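Local coordinates for extracellular solute-binding protein family 5 (Brucella melitensis, PDB 4ONY) that probably binds peptides or related solutes in the periplasm and delivers them to an ABC transporter for uptake, at residues A291-K304 / P564-H576. Residues are numbered along the deposited sequence; the frame is centred on the assembly and turned at random. Where two conformers were deposited one is given.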
loop_
_atom_site.group_PDB
_atom_site.type_symbol
_atom_site.label_atom_id
_atom_site.label_comp_id
_atom_site.label_asym_id
_atom_site.label_seq_id
_atom_site.Cartn_x
_atom_site.Cartn_y
_atom_site.Cartn_z
ATOM N N ALA A 291 -23.907 13.194 19.036
ATOM C CA ALA A 291 -23.281 11.975 19.535
ATOM C C ALA A 291 -21.795 12.190 19.837
ATOM O O ALA A 291 -21.280 11.669 20.852
ATOM C CB ALA A 291 -23.468 10.827 18.553
ATOM N N VAL A 292 -21.120 12.994 18.997
ATOM C CA VAL A 292 -19.682 13.245 19.204
ATOM C C VAL A 292 -19.547 14.071 20.466
ATOM O O VAL A 292 -18.686 13.780 21.302
ATOM C CB VAL A 292 -19.004 14.014 18.035
ATOM C CG1 VAL A 292 -17.543 14.310 18.353
ATOM C CG2 VAL A 292 -19.128 13.239 16.751
ATOM N N GLU A 293 -20.385 15.105 20.597
ATOM C CA GLU A 293 -20.347 15.984 21.748
ATOM C C GLU A 293 -20.731 15.224 23.037
ATOM O O GLU A 293 -20.268 15.549 24.106
ATOM C CB GLU A 293 -21.320 17.187 21.555
ATOM C CG GLU A 293 -20.958 18.106 20.399
ATOM C CD GLU A 293 -19.511 18.520 20.532
ATOM O OE1 GLU A 293 -19.149 19.170 21.536
ATOM O OE2 GLU A 293 -18.717 18.110 19.672
ATOM N N GLN A 294 -21.594 14.234 22.932
ATOM C CA GLN A 294 -21.962 13.434 24.106
ATOM C C GLN A 294 -20.960 12.361 24.401
ATOM O O GLN A 294 -21.128 11.638 25.348
ATOM C CB GLN A 294 -23.322 12.782 23.881
ATOM C CG GLN A 294 -24.484 13.757 23.838
ATOM C CD GLN A 294 -25.753 13.089 23.366
ATOM O OE1 GLN A 294 -25.806 12.650 22.226
ATOM N NE2 GLN A 294 -26.757 12.996 24.223
ATOM N N GLY A 295 -19.954 12.183 23.559
ATOM C CA GLY A 295 -19.006 11.089 23.746
ATOM C C GLY A 295 -19.483 9.711 23.346
ATOM O O GLY A 295 -18.763 8.724 23.554
ATOM N N LYS A 296 -20.633 9.621 22.686
ATOM C CA LYS A 296 -21.108 8.354 22.161
ATOM C C LYS A 296 -20.360 7.913 20.900
ATOM O O LYS A 296 -20.260 6.710 20.617
ATOM C CB LYS A 296 -22.606 8.450 21.874
ATOM C CG LYS A 296 -23.429 8.568 23.128
ATOM C CD LYS A 296 -24.896 8.775 22.741
ATOM C CE LYS A 296 -25.810 8.641 23.955
ATOM N NZ LYS A 296 -27.046 9.377 23.632
ATOM N N VAL A 297 -19.945 8.892 20.099
ATOM C CA VAL A 297 -19.021 8.695 18.973
ATOM C C VAL A 297 -17.686 9.294 19.394
ATOM O O VAL A 297 -17.622 10.438 19.858
ATOM C CB VAL A 297 -19.550 9.332 17.666
ATOM C CG1 VAL A 297 -18.462 9.450 16.605
ATOM C CG2 VAL A 297 -20.715 8.531 17.114
ATOM N N ILE A 298 -16.633 8.496 19.234
ATOM C CA ILE A 298 -15.291 8.879 19.541
ATOM C C ILE A 298 -14.524 9.025 18.246
ATOM O O ILE A 298 -14.505 8.118 17.427
ATOM C CB ILE A 298 -14.639 7.830 20.457
ATOM C CG1 ILE A 298 -15.468 7.763 21.744
ATOM C CG2 ILE A 298 -13.217 8.252 20.839
ATOM C CD1 ILE A 298 -15.059 6.642 22.688
ATOM N N LYS A 299 -13.849 10.161 18.079
ATOM C CA LYS A 299 -12.902 10.355 16.982
ATOM C C LYS A 299 -11.525 9.809 17.358
ATOM O O LYS A 299 -10.757 10.495 18.040
ATOM C CB LYS A 299 -12.827 11.848 16.629
ATOM C CG LYS A 299 -14.159 12.409 16.175
ATOM C CD LYS A 299 -14.060 13.889 15.846
ATOM C CE LYS A 299 -13.428 14.049 14.482
ATOM N NZ LYS A 299 -12.849 15.382 14.366
ATOM N N ASP A 300 -11.199 8.588 16.933
ATOM C CA ASP A 300 -9.925 7.986 17.295
ATOM C C ASP A 300 -8.852 8.381 16.279
ATOM O O ASP A 300 -9.143 8.538 15.093
ATOM C CB ASP A 300 -9.971 6.462 17.276
ATOM C CG ASP A 300 -10.197 5.849 18.618
ATOM O OD1 ASP A 300 -10.123 6.551 19.619
ATOM O OD2 ASP A 300 -10.469 4.642 18.688
ATOM N N THR A 301 -7.623 8.480 16.748
ATOM C CA THR A 301 -6.507 8.628 15.880
ATOM C C THR A 301 -5.394 7.620 16.202
ATOM O O THR A 301 -5.230 7.202 17.350
ATOM C CB THR A 301 -5.936 10.022 15.973
ATOM O OG1 THR A 301 -5.200 10.104 17.184
ATOM C CG2 THR A 301 -7.029 11.099 15.911
ATOM N N PHE A 302 -4.665 7.232 15.159
ATOM C CA PHE A 302 -3.604 6.241 15.258
ATOM C C PHE A 302 -2.389 6.677 14.435
ATOM O O PHE A 302 -2.510 7.490 13.538
ATOM C CB PHE A 302 -4.099 4.916 14.688
ATOM C CG PHE A 302 -5.392 4.421 15.287
ATOM C CD1 PHE A 302 -6.598 4.801 14.745
ATOM C CD2 PHE A 302 -5.402 3.569 16.355
ATOM C CE1 PHE A 302 -7.796 4.375 15.277
ATOM C CE2 PHE A 302 -6.573 3.112 16.896
ATOM C CZ PHE A 302 -7.787 3.550 16.371
ATOM N N GLU A 303 -1.213 6.155 14.768
ATOM C CA GLU A 303 -0.056 6.380 13.945
ATOM C C GLU A 303 0.426 5.066 13.482
ATOM O O GLU A 303 0.120 4.043 14.081
ATOM C CB GLU A 303 1.054 7.076 14.724
ATOM C CG GLU A 303 0.695 8.486 15.083
ATOM C CD GLU A 303 1.770 9.132 15.944
ATOM O OE1 GLU A 303 1.697 8.956 17.195
ATOM O OE2 GLU A 303 2.643 9.804 15.358
ATOM N N LYS A 304 1.160 5.083 12.404
ATOM C CA LYS A 304 1.676 3.854 11.847
ATOM C C LYS A 304 3.097 4.115 11.384
ATOM O O LYS A 304 3.462 5.257 11.112
ATOM C CB LYS A 304 0.780 3.368 10.710
ATOM C CG LYS A 304 0.756 4.258 9.474
ATOM C CD LYS A 304 -0.280 3.710 8.501
ATOM C CE LYS A 304 -0.407 4.545 7.229
ATOM N NZ LYS A 304 0.686 4.237 6.275
ATOM N N PRO A 564 -0.804 12.797 8.692
ATOM C CA PRO A 564 0.090 12.147 9.618
ATOM C C PRO A 564 -0.547 11.143 10.613
ATOM O O PRO A 564 0.180 10.339 11.223
ATOM C CB PRO A 564 0.683 13.320 10.384
ATOM C CG PRO A 564 -0.386 14.369 10.363
ATOM C CD PRO A 564 -1.021 14.210 9.018
ATOM N N TYR A 565 -1.875 11.166 10.756
ATOM C CA TYR A 565 -2.559 10.172 11.558
ATOM C C TYR A 565 -3.635 9.473 10.737
ATOM O O TYR A 565 -4.258 10.092 9.874
ATOM C CB TYR A 565 -3.214 10.857 12.760
ATOM C CG TYR A 565 -2.239 11.541 13.699
ATOM C CD1 TYR A 565 -1.658 10.838 14.739
ATOM C CD2 TYR A 565 -1.912 12.864 13.544
ATOM C CE1 TYR A 565 -0.766 11.430 15.611
ATOM C CE2 TYR A 565 -0.990 13.488 14.406
ATOM C CZ TYR A 565 -0.412 12.759 15.443
ATOM O OH TYR A 565 0.504 13.272 16.385
ATOM N N GLN A 566 -3.925 8.241 11.107
ATOM C CA GLN A 566 -5.070 7.509 10.609
ATOM C C GLN A 566 -6.241 7.937 11.497
ATOM O O GLN A 566 -6.076 8.139 12.716
ATOM C CB GLN A 566 -4.907 6.013 10.815
ATOM C CG GLN A 566 -3.699 5.358 10.140
ATOM C CD GLN A 566 -3.675 3.843 10.406
ATOM O OE1 GLN A 566 -3.598 3.404 11.555
ATOM N NE2 GLN A 566 -3.755 3.039 9.324
ATOM N N TRP A 567 -7.403 8.032 10.883
ATOM C CA TRP A 567 -8.571 8.518 11.556
ATOM C C TRP A 567 -9.680 7.532 11.439
ATOM O O TRP A 567 -10.072 7.194 10.320
ATOM C CB TRP A 567 -9.019 9.830 10.870
ATOM C CG TRP A 567 -8.144 11.024 11.018
ATOM C CD1 TRP A 567 -7.315 11.329 12.058
ATOM C CD2 TRP A 567 -8.113 12.132 10.146
ATOM N NE1 TRP A 567 -6.722 12.533 11.853
ATOM C CE2 TRP A 567 -7.214 13.073 10.697
ATOM C CE3 TRP A 567 -8.759 12.429 8.966
ATOM C CZ2 TRP A 567 -6.966 14.310 10.105
ATOM C CZ3 TRP A 567 -8.473 13.657 8.331
ATOM C CH2 TRP A 567 -7.588 14.575 8.905
ATOM N N VAL A 568 -10.233 7.125 12.576
ATOM C CA VAL A 568 -11.424 6.261 12.615
ATOM C C VAL A 568 -12.385 6.766 13.684
ATOM O O VAL A 568 -12.030 6.866 14.864
ATOM C CB VAL A 568 -11.090 4.778 12.930
ATOM C CG1 VAL A 568 -12.350 3.942 12.850
ATOM C CG2 VAL A 568 -10.034 4.219 11.972
ATOM N N ALA A 569 -13.593 7.144 13.270
ATOM C CA ALA A 569 -14.625 7.537 14.216
ATOM C C ALA A 569 -15.401 6.278 14.528
ATOM O O ALA A 569 -15.565 5.429 13.649
ATOM C CB ALA A 569 -15.543 8.604 13.639
ATOM N N ARG A 570 -15.792 6.102 15.775
ATOM C CA ARG A 570 -16.481 4.887 16.173
ATOM C C ARG A 570 -17.531 5.160 17.246
ATOM O O ARG A 570 -17.313 5.990 18.151
ATOM C CB ARG A 570 -15.488 3.833 16.667
ATOM C CG ARG A 570 -14.830 4.131 18.004
ATOM C CD ARG A 570 -13.804 3.064 18.454
ATOM N NE ARG A 570 -12.878 3.694 19.374
ATOM C CZ ARG A 570 -13.083 3.857 20.681
ATOM N NH1 ARG A 570 -14.132 3.345 21.326
ATOM N NH2 ARG A 570 -12.172 4.508 21.377
ATOM N N TRP A 571 -18.661 4.466 17.144
ATOM C CA TRP A 571 -19.584 4.367 18.287
ATOM C C TRP A 571 -18.856 3.661 19.453
ATOM O O TRP A 571 -18.069 2.744 19.255
ATOM C CB TRP A 571 -20.905 3.693 17.900
ATOM C CG TRP A 571 -21.708 4.584 16.961
ATOM C CD1 TRP A 571 -21.631 4.612 15.598
ATOM C CD2 TRP A 571 -22.690 5.551 17.324
ATOM N NE1 TRP A 571 -22.466 5.572 15.088
ATOM C CE2 TRP A 571 -23.147 6.155 16.117
ATOM C CE3 TRP A 571 -23.202 5.996 18.548
ATOM C CZ2 TRP A 571 -24.097 7.171 16.094
ATOM C CZ3 TRP A 571 -24.143 7.001 18.537
ATOM C CH2 TRP A 571 -24.595 7.597 17.309
ATOM N N ASP A 572 -19.133 4.111 20.662
ATOM C CA ASP A 572 -18.377 3.650 21.813
ATOM C C ASP A 572 -18.678 2.197 22.241
ATOM O O ASP A 572 -18.019 1.682 23.099
ATOM C CB ASP A 572 -18.535 4.631 22.992
ATOM C CG ASP A 572 -19.884 4.612 23.594
ATOM O OD1 ASP A 572 -20.803 3.904 23.145
ATOM O OD2 ASP A 572 -20.036 5.329 24.569
ATOM N N ARG A 573 -19.661 1.558 21.617
ATOM C CA ARG A 573 -19.871 0.128 21.735
ATOM C C ARG A 573 -18.802 -0.711 21.013
ATOM O O ARG A 573 -18.780 -1.936 21.126
ATOM C CB ARG A 573 -21.239 -0.239 21.191
ATOM C CG ARG A 573 -21.375 0.031 19.701
ATOM C CD ARG A 573 -22.811 -0.138 19.273
ATOM N NE ARG A 573 -23.014 0.240 17.870
ATOM C CZ ARG A 573 -23.768 1.246 17.458
ATOM N NH1 ARG A 573 -24.372 2.038 18.319
ATOM N NH2 ARG A 573 -23.880 1.473 16.178
ATOM N N ILE A 574 -17.921 -0.057 20.264
ATOM C CA ILE A 574 -16.799 -0.723 19.637
ATOM C C ILE A 574 -15.519 -0.320 20.334
ATOM O O ILE A 574 -15.291 0.886 20.492
ATOM C CB ILE A 574 -16.667 -0.296 18.163
ATOM C CG1 ILE A 574 -17.969 -0.585 17.393
ATOM C CG2 ILE A 574 -15.488 -1.000 17.501
ATOM C CD1 ILE A 574 -18.409 -2.017 17.409
ATOM N N GLU A 575 -14.671 -1.306 20.713
ATOM C CA GLU A 575 -13.387 -1.029 21.356
ATOM C C GLU A 575 -12.217 -1.695 20.638
ATOM O O GLU A 575 -12.414 -2.553 19.760
ATOM C CB GLU A 575 -13.459 -1.458 22.813
ATOM C CG GLU A 575 -14.506 -0.636 23.563
ATOM C CD GLU A 575 -14.543 -0.940 25.050
ATOM O OE1 GLU A 575 -13.943 -1.950 25.467
ATOM O OE2 GLU A 575 -15.148 -0.165 25.808
ATOM N N HIS A 576 -11.019 -1.296 21.004
ATOM C CA HIS A 576 -9.798 -1.834 20.397
ATOM C C HIS A 576 -8.677 -1.892 21.420
ATOM O O HIS A 576 -8.752 -1.220 22.460
ATOM C CB HIS A 576 -9.375 -1.002 19.184
ATOM C CG HIS A 576 -9.094 0.425 19.510
ATOM N ND1 HIS A 576 -7.975 0.833 20.216
ATOM C CD2 HIS A 576 -9.795 1.550 19.231
ATOM C CE1 HIS A 576 -8.003 2.140 20.365
ATOM N NE2 HIS A 576 -9.085 2.599 19.764
HETATM O O HOH W 1 1.525 11.579 18.197
HETATM O O HOH W 2 0.973 7.758 11.039
#
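D300 OD2 accepts two short hydrogen bonds, from R570 NE at 2.7 Å and from H576 NE2 at 2.7 Å. The two donors approach from opposite faces of the carboxylate plane, so OD2 is gripped from both sides of it, whereas the oxygen itself lies close to the plane of each donor group. The arginine bond, part of a salt bridge, is nearly straight (168° at the hydrogen); the histidine bond is more bent. R570 runs extended from CG to NE, and its NH1 also donates to I574 O (2.8 Å), which ties the guanidinium to the last residue of the W571–I574 type I turn. I298 lies with CB and CG2 over one guanidinium face. F302 turns its ring edge to the face of H576, a T-shaped pair with centroids 5.2 Å apart and planes at 63°.

The side chains of V297 and W571 lie on the other side of the sheet. With CG1 anti to the backbone N (chi1 165°), V297 directs CG2 over the six-membered ring of W571, 3.5 Å from its centroid, a CH-pi contact; A291 CB meets the same indole at CH2 (3.6 Å).

Six antiparallel backbone bonds, in pairs from I298/R570 to F302/Q566, join the strands. Strand 566-571 is the middle one of three, flanked by 297-302 and 274-277, while F267 of helix 260-268 touches V297 and A569 and accepts W571 NE1 through its carbonyl oxygen.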